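Local coordinates for tail fiber protein (Acinetobacter phage AM24, PDB 5W5P) that probably recognises and cleaves the capsular polysaccharide of its Acinetobacter baumannii host as the trimeric tailspike of the phage, at residues G134-F145 against L163-W174; K146-P154 against W174-K185. All coordinates share one frame; numbering follows the deposited sequence.

Interaction 1: residues G134-F145 against L163-W174. With ZN (zinc ion), chain C.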
loop_
_atom_site.group_PDB
_atom_site.type_symbol
_atom_site.label_atom_id
_atom_site.label_comp_id
_atom_site.label_asym_id
_atom_site.label_seq_id
_atom_site.Cartn_x
_atom_site.Cartn_y
_atom_site.Cartn_z
ATOM N N GLY A 134 -6.762 24.188 -21.100
ATOM C CA GLY A 134 -6.673 22.749 -20.953
ATOM C C GLY A 134 -7.642 22.143 -19.961
ATOM O O GLY A 134 -7.245 21.308 -19.143
ATOM N N ARG A 135 -8.910 22.542 -20.000
ATOM C CA ARG A 135 -9.917 21.977 -19.098
ATOM C C ARG A 135 -11.167 21.701 -19.930
ATOM O O ARG A 135 -12.027 22.569 -20.094
ATOM C CB ARG A 135 -10.185 22.909 -17.924
ATOM C CG ARG A 135 -8.949 23.141 -17.064
ATOM C CD ARG A 135 -9.271 23.776 -15.734
ATOM N NE ARG A 135 -10.085 22.921 -14.872
ATOM C CZ ARG A 135 -9.599 21.944 -14.116
ATOM N NH1 ARG A 135 -8.305 21.675 -14.126
ATOM N NH2 ARG A 135 -10.408 21.226 -13.356
ATOM N N VAL A 136 -11.263 20.479 -20.441
ATOM C CA VAL A 136 -12.279 20.106 -21.415
ATOM C C VAL A 136 -13.226 19.089 -20.791
ATOM O O VAL A 136 -12.800 18.222 -20.019
ATOM C CB VAL A 136 -11.616 19.564 -22.694
ATOM C CG1 VAL A 136 -12.643 19.311 -23.785
ATOM C CG2 VAL A 136 -10.588 20.556 -23.173
ATOM N N TRP A 137 -14.511 19.202 -21.127
ATOM C CA TRP A 137 -15.571 18.372 -20.564
ATOM C C TRP A 137 -16.497 17.949 -21.697
ATOM O O TRP A 137 -16.966 18.796 -22.462
ATOM C CB TRP A 137 -16.324 19.150 -19.475
ATOM C CG TRP A 137 -17.609 18.552 -18.937
ATOM C CD1 TRP A 137 -17.741 17.694 -17.881
ATOM C CD2 TRP A 137 -18.943 18.810 -19.408
ATOM N NE1 TRP A 137 -19.067 17.389 -17.676
ATOM C CE2 TRP A 137 -19.826 18.065 -18.598
ATOM C CE3 TRP A 137 -19.472 19.602 -20.431
ATOM C CZ2 TRP A 137 -21.211 18.085 -18.787
ATOM C CZ3 TRP A 137 -20.844 19.620 -20.617
ATOM C CH2 TRP A 137 -21.696 18.865 -19.802
ATOM N N PHE A 138 -16.758 16.646 -21.803
ATOM C CA PHE A 138 -17.379 16.080 -22.992
ATOM C C PHE A 138 -18.869 15.795 -22.839
ATOM O O PHE A 138 -19.503 15.383 -23.816
ATOM C CB PHE A 138 -16.650 14.800 -23.398
ATOM C CG PHE A 138 -15.321 15.043 -24.063
ATOM C CD1 PHE A 138 -14.173 15.242 -23.307
ATOM C CD2 PHE A 138 -15.218 15.073 -25.446
ATOM C CE1 PHE A 138 -12.948 15.462 -23.918
ATOM C CE2 PHE A 138 -13.996 15.290 -26.061
ATOM C CZ PHE A 138 -12.859 15.481 -25.294
ATOM N N GLY A 139 -19.445 15.993 -21.656
ATOM C CA GLY A 139 -20.883 15.863 -21.499
ATOM C C GLY A 139 -21.336 14.475 -21.081
ATOM O O GLY A 139 -20.558 13.646 -20.599
ATOM N N ASN A 140 -22.629 14.215 -21.296
ATOM C CA ASN A 140 -23.286 13.037 -20.746
ATOM C C ASN A 140 -23.249 11.861 -21.723
ATOM O O ASN A 140 -22.751 11.957 -22.848
ATOM C CB ASN A 140 -24.725 13.366 -20.342
ATOM C CG ASN A 140 -25.617 13.719 -21.530
ATOM O OD1 ASN A 140 -25.159 14.234 -22.549
ATOM N ND2 ASN A 140 -26.902 13.449 -21.389
ATOM N N ALA A 141 -23.799 10.726 -21.280
ATOM C CA ALA A 141 -23.703 9.474 -22.023
ATOM C C ALA A 141 -24.440 9.507 -23.353
ATOM O O ALA A 141 -24.214 8.623 -24.186
ATOM C CB ALA A 141 -24.231 8.315 -21.175
ATOM N N ASP A 142 -25.304 10.493 -23.581
ATOM C CA ASP A 142 -25.975 10.593 -24.867
ATOM C C ASP A 142 -25.035 11.012 -25.990
ATOM O O ASP A 142 -25.421 10.924 -27.160
ATOM C CB ASP A 142 -27.145 11.574 -24.771
ATOM C CG ASP A 142 -28.470 10.871 -24.540
ATOM O OD1 ASP A 142 -28.933 10.165 -25.463
ATOM O OD2 ASP A 142 -29.038 11.012 -23.433
ATOM N N ARG A 143 -23.824 11.453 -25.671
ATOM C CA ARG A 143 -22.859 11.871 -26.674
ATOM C C ARG A 143 -21.804 10.792 -26.883
ATOM O O ARG A 143 -21.394 10.112 -25.935
ATOM C CB ARG A 143 -22.184 13.182 -26.267
ATOM C CG ARG A 143 -23.149 14.282 -25.887
ATOM C CD ARG A 143 -22.453 15.307 -25.022
ATOM N NE ARG A 143 -23.017 16.642 -25.179
ATOM C CZ ARG A 143 -22.351 17.766 -24.938
ATOM N NH1 ARG A 143 -21.086 17.718 -24.535
ATOM N NH2 ARG A 143 -22.953 18.938 -25.103
ATOM N N SER A 144 -21.376 10.639 -28.137
ATOM C CA SER A 144 -20.277 9.752 -28.515
ATOM C C SER A 144 -19.429 10.502 -29.531
ATOM O O SER A 144 -19.904 10.794 -30.632
ATOM C CB SER A 144 -20.789 8.436 -29.103
ATOM O OG SER A 144 -21.291 7.570 -28.099
ATOM N N PHE A 145 -18.195 10.823 -29.169
ATOM C CA PHE A 145 -17.303 11.577 -30.036
ATOM C C PHE A 145 -16.284 10.652 -30.695
ATOM O O PHE A 145 -16.045 9.527 -30.247
ATOM C CB PHE A 145 -16.585 12.678 -29.250
ATOM C CG PHE A 145 -17.516 13.640 -28.563
ATOM C CD1 PHE A 145 -17.932 14.800 -29.203
ATOM C CD2 PHE A 145 -17.978 13.385 -27.280
ATOM C CE1 PHE A 145 -18.793 15.688 -28.575
ATOM C CE2 PHE A 145 -18.831 14.268 -26.645
ATOM C CZ PHE A 145 -19.246 15.421 -27.294
ATOM N N LEU A 163 -3.258 23.568 -13.886
ATOM C CA LEU A 163 -3.800 22.248 -13.586
ATOM C C LEU A 163 -4.806 21.923 -14.674
ATOM O O LEU A 163 -5.852 22.568 -14.770
ATOM C CB LEU A 163 -4.442 22.202 -12.203
ATOM C CG LEU A 163 -5.119 20.888 -11.830
ATOM C CD1 LEU A 163 -4.046 19.891 -11.465
ATOM C CD2 LEU A 163 -6.067 21.067 -10.645
HETATM N N MSE A 164 -4.505 20.919 -15.479
HETATM C CA MSE A 164 -5.351 20.618 -16.623
HETATM C C MSE A 164 -6.187 19.366 -16.397
HETATM O O MSE A 164 -5.784 18.471 -15.650
HETATM C CB MSE A 164 -4.481 20.481 -17.876
HETATM C CG MSE A 164 -3.535 21.669 -18.050
HETATM SE SE MSE A 164 -2.259 21.537 -19.535
HETATM C CE MSE A 164 -1.177 20.023 -18.928
ATOM N N GLU A 165 -7.353 19.302 -17.036
ATOM C CA GLU A 165 -8.252 18.173 -16.853
ATOM C C GLU A 165 -8.961 17.839 -18.156
ATOM O O GLU A 165 -9.328 18.731 -18.921
ATOM C CB GLU A 165 -9.288 18.454 -15.752
ATOM C CG GLU A 165 -10.085 17.221 -15.315
ATOM C CD GLU A 165 -10.625 17.329 -13.895
ATOM O OE1 GLU A 165 -10.771 18.467 -13.398
ATOM O OE2 GLU A 165 -10.904 16.275 -13.277
ATOM N N ILE A 166 -9.143 16.545 -18.400
ATOM C CA ILE A 166 -9.946 16.037 -19.507
ATOM C C ILE A 166 -10.953 15.084 -18.876
ATOM O O ILE A 166 -10.592 13.981 -18.450
ATOM C CB ILE A 166 -9.102 15.331 -20.571
ATOM C CG1 ILE A 166 -8.160 16.322 -21.252
ATOM C CG2 ILE A 166 -9.990 14.640 -21.599
ATOM C CD1 ILE A 166 -6.951 15.667 -21.837
ATOM N N CYS A 167 -12.213 15.501 -18.806
ATOM C CA CYS A 167 -13.200 14.795 -18.007
ATOM C C CYS A 167 -14.536 14.825 -18.741
ATOM O O CYS A 167 -14.640 15.307 -19.872
ATOM C CB CYS A 167 -13.297 15.421 -16.609
ATOM S SG CYS A 167 -14.063 17.074 -16.614
ATOM N N GLY A 168 -15.568 14.309 -18.088
ATOM C CA GLY A 168 -16.876 14.264 -18.708
ATOM C C GLY A 168 -17.926 13.844 -17.708
ATOM O O GLY A 168 -17.654 13.656 -16.518
ATOM N N ASP A 169 -19.142 13.696 -18.214
ATOM C CA ASP A 169 -20.288 13.281 -17.420
ATOM C C ASP A 169 -20.920 12.020 -17.995
ATOM O O ASP A 169 -22.143 11.858 -17.994
ATOM C CB ASP A 169 -21.315 14.403 -17.326
ATOM C CG ASP A 169 -22.121 14.341 -16.052
ATOM O OD1 ASP A 169 -22.046 13.303 -15.353
ATOM O OD2 ASP A 169 -22.831 15.329 -15.752
ATOM N N GLY A 170 -20.088 11.107 -18.496
ATOM C CA GLY A 170 -20.553 9.855 -19.061
ATOM C C GLY A 170 -20.361 9.721 -20.554
ATOM O O GLY A 170 -20.614 8.637 -21.095
ATOM N N ALA A 171 -19.916 10.773 -21.239
ATOM C CA ALA A 171 -19.780 10.725 -22.686
ATOM C C ALA A 171 -18.782 9.648 -23.105
ATOM O O ALA A 171 -17.955 9.177 -22.316
ATOM C CB ALA A 171 -19.339 12.086 -23.224
ATOM N N ARG A 172 -18.868 9.263 -24.374
ATOM C CA ARG A 172 -17.958 8.299 -24.972
ATOM C C ARG A 172 -17.080 8.992 -26.004
ATOM O O ARG A 172 -17.544 9.872 -26.736
ATOM C CB ARG A 172 -18.728 7.151 -25.628
ATOM C CG ARG A 172 -17.844 6.156 -26.356
ATOM C CD ARG A 172 -18.606 5.447 -27.451
ATOM N NE ARG A 172 -19.303 4.281 -26.932
ATOM C CZ ARG A 172 -20.591 4.028 -27.130
ATOM N NH1 ARG A 172 -21.332 4.857 -27.850
ATOM N NH2 ARG A 172 -21.133 2.935 -26.609
ATOM N N VAL A 173 -15.808 8.601 -26.050
ATOM C CA VAL A 173 -14.854 9.109 -27.028
ATOM C C VAL A 173 -14.288 7.910 -27.772
ATOM O O VAL A 173 -13.585 7.083 -27.180
ATOM C CB VAL A 173 -13.731 9.929 -26.377
ATOM C CG1 VAL A 173 -12.694 10.349 -27.420
ATOM C CG2 VAL A 173 -14.300 11.139 -25.663
ATOM N N TRP A 174 -14.604 7.801 -29.061
ATOM C CA TRP A 174 -13.950 6.823 -29.920
ATOM C C TRP A 174 -12.552 7.317 -30.265
ATOM O O TRP A 174 -12.381 8.454 -30.715
ATOM C CB TRP A 174 -14.751 6.599 -31.198
ATOM C CG TRP A 174 -16.084 5.974 -30.984
ATOM C CD1 TRP A 174 -17.284 6.618 -30.893
ATOM C CD2 TRP A 174 -16.367 4.576 -30.853
ATOM N NE1 TRP A 174 -18.296 5.709 -30.706
ATOM C CE2 TRP A 174 -17.761 4.448 -30.682
ATOM C CE3 TRP A 174 -15.578 3.421 -30.868
ATOM C CZ2 TRP A 174 -18.385 3.212 -30.524
ATOM C CZ3 TRP A 174 -16.198 2.194 -30.712
ATOM C CH2 TRP A 174 -17.589 2.100 -30.539
HETATM ZN ZN ZN C . -22.392 12.964 -13.128
#

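Interaction 2: residues K146-P154 against W174-K185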
loop_
_atom_site.group_PDB
_atom_site.type_symbol
_atom_site.label_atom_id
_atom_site.label_comp_id
_atom_site.label_asym_id
_atom_site.label_seq_id
_atom_site.Cartn_x
_atom_site.Cartn_y
_atom_site.Cartn_z
ATOM N N LYS A 146 -15.688 11.136 -31.781
ATOM C CA LYS A 146 -14.624 10.415 -32.468
ATOM C C LYS A 146 -13.440 11.348 -32.649
ATOM O O LYS A 146 -13.571 12.403 -33.277
ATOM C CB LYS A 146 -15.087 9.875 -33.822
ATOM C CG LYS A 146 -13.955 9.325 -34.668
ATOM C CD LYS A 146 -14.452 8.284 -35.648
ATOM C CE LYS A 146 -15.023 8.941 -36.889
ATOM N NZ LYS A 146 -15.626 7.941 -37.822
HETATM N N MSE A 147 -12.290 10.963 -32.100
HETATM C CA MSE A 147 -11.064 11.731 -32.274
HETATM C C MSE A 147 -10.011 10.917 -33.028
HETATM O O MSE A 147 -9.683 9.793 -32.638
HETATM C CB MSE A 147 -10.517 12.178 -30.919
HETATM C CG MSE A 147 -11.476 13.040 -30.124
HETATM SE SE MSE A 147 -10.806 13.501 -28.350
HETATM C CE MSE A 147 -9.102 14.299 -28.859
HETATM N N MSE A 148 -9.483 11.489 -34.107
HETATM C CA MSE A 148 -8.511 10.788 -34.944
HETATM C C MSE A 148 -7.232 11.585 -35.168
HETATM O O MSE A 148 -6.341 11.152 -35.899
HETATM C CB MSE A 148 -9.129 10.445 -36.294
HETATM C CG MSE A 148 -10.549 9.934 -36.208
HETATM SE SE MSE A 148 -11.302 9.696 -37.978
HETATM C CE MSE A 148 -10.135 8.254 -38.604
ATOM N N THR A 149 -7.155 12.758 -34.545
ATOM C CA THR A 149 -6.020 13.653 -34.691
ATOM C C THR A 149 -5.552 14.033 -33.292
ATOM O O THR A 149 -6.387 14.381 -32.439
ATOM C CB THR A 149 -6.393 14.907 -35.491
ATOM O OG1 THR A 149 -7.003 14.519 -36.729
ATOM C CG2 THR A 149 -5.160 15.763 -35.772
ATOM N N PRO A 150 -4.253 13.956 -33.004
ATOM C CA PRO A 150 -3.784 14.315 -31.660
ATOM C C PRO A 150 -4.163 15.748 -31.315
ATOM O O PRO A 150 -4.047 16.659 -32.140
ATOM C CB PRO A 150 -2.267 14.127 -31.753
ATOM C CG PRO A 150 -2.083 13.128 -32.850
ATOM C CD PRO A 150 -3.167 13.425 -33.845
ATOM N N VAL A 151 -4.663 15.927 -30.095
ATOM C CA VAL A 151 -4.974 17.240 -29.546
ATOM C C VAL A 151 -3.879 17.593 -28.554
ATOM O O VAL A 151 -3.533 16.783 -27.685
ATOM C CB VAL A 151 -6.360 17.254 -28.879
ATOM C CG1 VAL A 151 -6.512 18.474 -27.977
ATOM C CG2 VAL A 151 -7.450 17.230 -29.935
ATOM N N GLY A 152 -3.313 18.788 -28.695
ATOM C CA GLY A 152 -2.197 19.207 -27.872
ATOM C C GLY A 152 -2.657 20.102 -26.735
ATOM O O GLY A 152 -3.399 21.065 -26.949
ATOM N N LEU A 153 -2.192 19.763 -25.502
ATOM C CA LEU A 153 -2.410 20.512 -24.275
ATOM C C LEU A 153 -1.362 21.614 -24.130
ATOM O O LEU A 153 -0.212 21.445 -24.548
ATOM C CB LEU A 153 -2.350 19.581 -23.067
ATOM C CG LEU A 153 -3.536 18.632 -22.897
ATOM C CD1 LEU A 153 -3.302 17.707 -21.730
ATOM C CD2 LEU A 153 -4.821 19.411 -22.706
ATOM N N PRO A 154 -1.744 22.754 -23.547
ATOM C CA PRO A 154 -0.806 23.876 -23.420
ATOM C C PRO A 154 0.408 23.521 -22.569
ATOM O O PRO A 154 0.385 22.602 -21.746
ATOM C CB PRO A 154 -1.647 24.969 -22.749
ATOM C CG PRO A 154 -2.757 24.231 -22.069
ATOM C CD PRO A 154 -3.058 23.063 -22.960
ATOM N N TRP A 174 -14.604 7.801 -29.061
ATOM C CA TRP A 174 -13.950 6.823 -29.920
ATOM C C TRP A 174 -12.552 7.317 -30.265
ATOM O O TRP A 174 -12.381 8.454 -30.715
ATOM C CB TRP A 174 -14.751 6.599 -31.198
ATOM C CG TRP A 174 -16.084 5.974 -30.984
ATOM C CD1 TRP A 174 -17.284 6.618 -30.893
ATOM C CD2 TRP A 174 -16.367 4.576 -30.853
ATOM N NE1 TRP A 174 -18.296 5.709 -30.706
ATOM C CE2 TRP A 174 -17.761 4.448 -30.682
ATOM C CE3 TRP A 174 -15.578 3.421 -30.868
ATOM C CZ2 TRP A 174 -18.385 3.212 -30.524
ATOM C CZ3 TRP A 174 -16.198 2.194 -30.712
ATOM C CH2 TRP A 174 -17.589 2.100 -30.539
ATOM N N VAL A 175 -11.554 6.462 -30.058
ATOM C CA VAL A 175 -10.152 6.842 -30.180
ATOM C C VAL A 175 -9.565 6.190 -31.424
ATOM O O VAL A 175 -9.723 4.981 -31.633
ATOM C CB VAL A 175 -9.356 6.445 -28.928
ATOM C CG1 VAL A 175 -7.945 7.001 -29.005
ATOM C CG2 VAL A 175 -10.073 6.931 -27.674
ATOM N N TYR A 176 -8.883 6.992 -32.242
ATOM C CA TYR A 176 -8.203 6.515 -33.452
ATOM C C TYR A 176 -6.851 7.225 -33.512
ATOM O O TYR A 176 -6.745 8.332 -34.046
ATOM C CB TYR A 176 -9.034 6.778 -34.705
ATOM C CG TYR A 176 -10.273 5.926 -34.807
ATOM C CD1 TYR A 176 -11.465 6.327 -34.215
ATOM C CD2 TYR A 176 -10.257 4.722 -35.498
ATOM C CE1 TYR A 176 -12.605 5.554 -34.305
ATOM C CE2 TYR A 176 -11.394 3.938 -35.591
ATOM C CZ TYR A 176 -12.565 4.362 -34.992
ATOM O OH TYR A 176 -13.703 3.592 -35.081
ATOM N N SER A 177 -5.822 6.581 -32.964
ATOM C CA SER A 177 -4.492 7.178 -32.952
ATOM C C SER A 177 -3.461 6.110 -32.630
ATOM O O SER A 177 -3.648 5.323 -31.697
ATOM C CB SER A 177 -4.405 8.318 -31.934
ATOM O OG SER A 177 -3.084 8.826 -31.861
ATOM N N ASN A 178 -2.374 6.099 -33.399
ATOM C CA ASN A 178 -1.243 5.219 -33.149
ATOM C C ASN A 178 -0.276 5.784 -32.118
ATOM O O ASN A 178 0.590 5.045 -31.636
ATOM C CB ASN A 178 -0.495 4.948 -34.458
ATOM C CG ASN A 178 0.358 3.698 -34.399
ATOM O OD1 ASN A 178 0.166 2.837 -33.533
ATOM N ND2 ASN A 178 1.309 3.587 -35.322
ATOM N N THR A 179 -0.407 7.061 -31.760
ATOM C CA THR A 179 0.534 7.720 -30.861
ATOM C C THR A 179 -0.106 8.318 -29.616
ATOM O O THR A 179 0.579 8.460 -28.602
ATOM C CB THR A 179 1.290 8.835 -31.602
ATOM O OG1 THR A 179 0.363 9.853 -32.002
ATOM C CG2 THR A 179 1.999 8.283 -32.833
ATOM N N GLY A 180 -1.391 8.670 -29.662
ATOM C CA GLY A 180 -2.064 9.296 -28.538
ATOM C C GLY A 180 -2.905 10.494 -28.940
ATOM O O GLY A 180 -2.364 11.494 -29.428
ATOM N N ILE A 181 -4.226 10.415 -28.744
ATOM C CA ILE A 181 -5.092 11.524 -29.135
ATOM C C ILE A 181 -4.842 12.758 -28.286
ATOM O O ILE A 181 -5.236 13.864 -28.678
ATOM C CB ILE A 181 -6.585 11.152 -29.057
ATOM C CG1 ILE A 181 -6.894 10.437 -27.744
ATOM C CG2 ILE A 181 -7.005 10.331 -30.271
ATOM C CD1 ILE A 181 -8.335 10.570 -27.321
ATOM N N PHE A 182 -4.213 12.604 -27.128
ATOM C CA PHE A 182 -3.847 13.724 -26.277
ATOM C C PHE A 182 -2.334 13.747 -26.128
ATOM O O PHE A 182 -1.717 12.723 -25.810
ATOM C CB PHE A 182 -4.539 13.627 -24.916
ATOM C CG PHE A 182 -5.998 13.974 -24.964
ATOM C CD1 PHE A 182 -6.405 15.262 -25.282
ATOM C CD2 PHE A 182 -6.963 13.011 -24.722
ATOM C CE1 PHE A 182 -7.751 15.588 -25.343
ATOM C CE2 PHE A 182 -8.314 13.327 -24.780
ATOM C CZ PHE A 182 -8.706 14.620 -25.091
ATOM N N THR A 183 -1.740 14.907 -26.390
ATOM C CA THR A 183 -0.298 15.075 -26.305
ATOM C C THR A 183 -0.025 16.519 -25.904
ATOM O O THR A 183 -0.942 17.264 -25.551
ATOM C CB THR A 183 0.364 14.689 -27.634
ATOM O OG1 THR A 183 1.787 14.758 -27.502
ATOM C CG2 THR A 183 -0.078 15.634 -28.746
ATOM N N SER A 184 1.240 16.919 -25.957
ATOM C CA SER A 184 1.590 18.307 -25.705
ATOM C C SER A 184 1.432 19.116 -26.983
ATOM O O SER A 184 1.781 18.655 -28.074
ATOM C CB SER A 184 3.019 18.417 -25.181
ATOM O OG SER A 184 3.954 18.113 -26.203
ATOM N N LYS A 185 0.890 20.330 -26.845
ATOM C CA LYS A 185 0.710 21.188 -28.013
ATOM C C LYS A 185 2.046 21.548 -28.648
ATOM O O LYS A 185 2.151 21.628 -29.877
ATOM C CB LYS A 185 -0.060 22.452 -27.634
ATOM C CG LYS A 185 -0.372 23.360 -28.820
ATOM C CD LYS A 185 -1.087 24.635 -28.380
ATOM C CE LYS A 185 -2.528 24.658 -28.856
ATOM N NZ LYS A 185 -2.732 25.552 -30.035
#

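Interaction 1: residues G134-F145 against L163-W174
Arg135 and Glu165 carry the charged part of the contact. Arg135 NH2 makes a salt bridge to Glu165 OE1 at 2.8 Å, and the guanidinium lies with one face over Glu165 CB. A bend in the arginine chain (chi3 65°) brings NH1 to Leu163 O at 2.7 Å. That bond lies in the guanidinium plane but approaches from above the carbonyl plane. Ser144 OG accepts a bond from Arg172 NH1 at 2.7 Å. Arg172 also reaches Gln211 and forms a salt bridge with Asp161 of the second subunit.

Backbone bonds join the parallel strands, for example Cys167 N to Val136 O at 3.0 Å. They resume where Ser144 and Phe145 meet Arg172 to Trp174.

The apolar contacts centre on Phe138. Val173 CG2 sits over one face of its ring, 4.2 Å from the centroid, and Ile166 CG2 is at its edge. Cys167 SG meets the edge of the Trp137 ring.

Asp169 OD1 binds a zinc ion at 2.3 Å. The contact thus fits two successive coils of a parallel beta-helix: Val136, Ile166, Phe145 and Val173 share an apolar face, while the opposite face mixes charged side chains (Arg135, Glu165, Arg172) with Trp137 and Cys167 and meets neighbouring subunits.

Interaction 2: residues K146-P154 against W174-K185
Phe182 holds the CE methyl of Met147, a selenomethionine, over one face of its ring. CE is 4.2 Å from the ring centroid and 27° off the ring normal, a CH-pi contact. The selenium itself is oblique to the ring. The chain of Met147 is bent at its last torsion (chi3 55°), which turns CE over Phe182. Val151 lies beside Phe182, with CG1 4.1 Å from CE1. The Tyr176 ring has Met147 O at its edge. Lys146 crosses the ring obliquely, its CD 3.6 Å from CE1 of Tyr176. Met148 runs alongside Tyr176, with CG 3.8 Å from its CB. The polar ends of this group are held by other residues. Lys146 NZ bonds to Thr118 O, and Tyr176 OH makes a weak bond to Asp213.

Ile181 crosses Met147 at about a right angle, its CD1 4.0 Å from SE. These side chains line a corner between two successive coils of the parallel beta-helix expected of a tailspike. Lys146 and Met147 pair in parallel with Trp174 and Val175, through Met147 N to Trp174 O and Tyr176 N to Met147 O. After the corner, strand 151-153 pairs with strand 182-184. The second segment has three extra residues here and swings outward. Ser177 OG accepts from Thr179 N, an ST turn, and from Gly180 N at 2.8 Å, which makes it an ST motif.

The backbone bonds resume with a short, nearly straight one, Val151 N to Ile181 O at 2.6 Å. Thr183 N then bonds to Val151 O, and Leu153 N to Thr183 O. Pro150 CB packs against Thr183 CG2. Lys185 N bonds to Leu153 O, and Lys185 CB lies 3.2 Å from that same oxygen. Helix 122-132 covers Val151 through Gln126 and Val129.

Overall arrangement
Interactions 1 and 2 are consecutive parts of the same two coils and share strands 144-147 and 172-175, with Trp174 common to both. Their apolar sides meet: Ile166 CD1 is 3.5 Å from Phe182 CD1, and Val173 CG1 packs on the selenium of Met147. Interaction 1 is buried and touches both neighbouring subunits. It adds a salt bridge and a zinc ligand to its backbone pairing. Interaction 2 is partly buried and is touched by no other chain of the assembly. Its side-chain contacts across the segments are apolar or alkyl-aromatic. Its loop residues Met148, Thr149, Asn178 and Thr179 are exposed. Helix 122-132 lies against side chains of both.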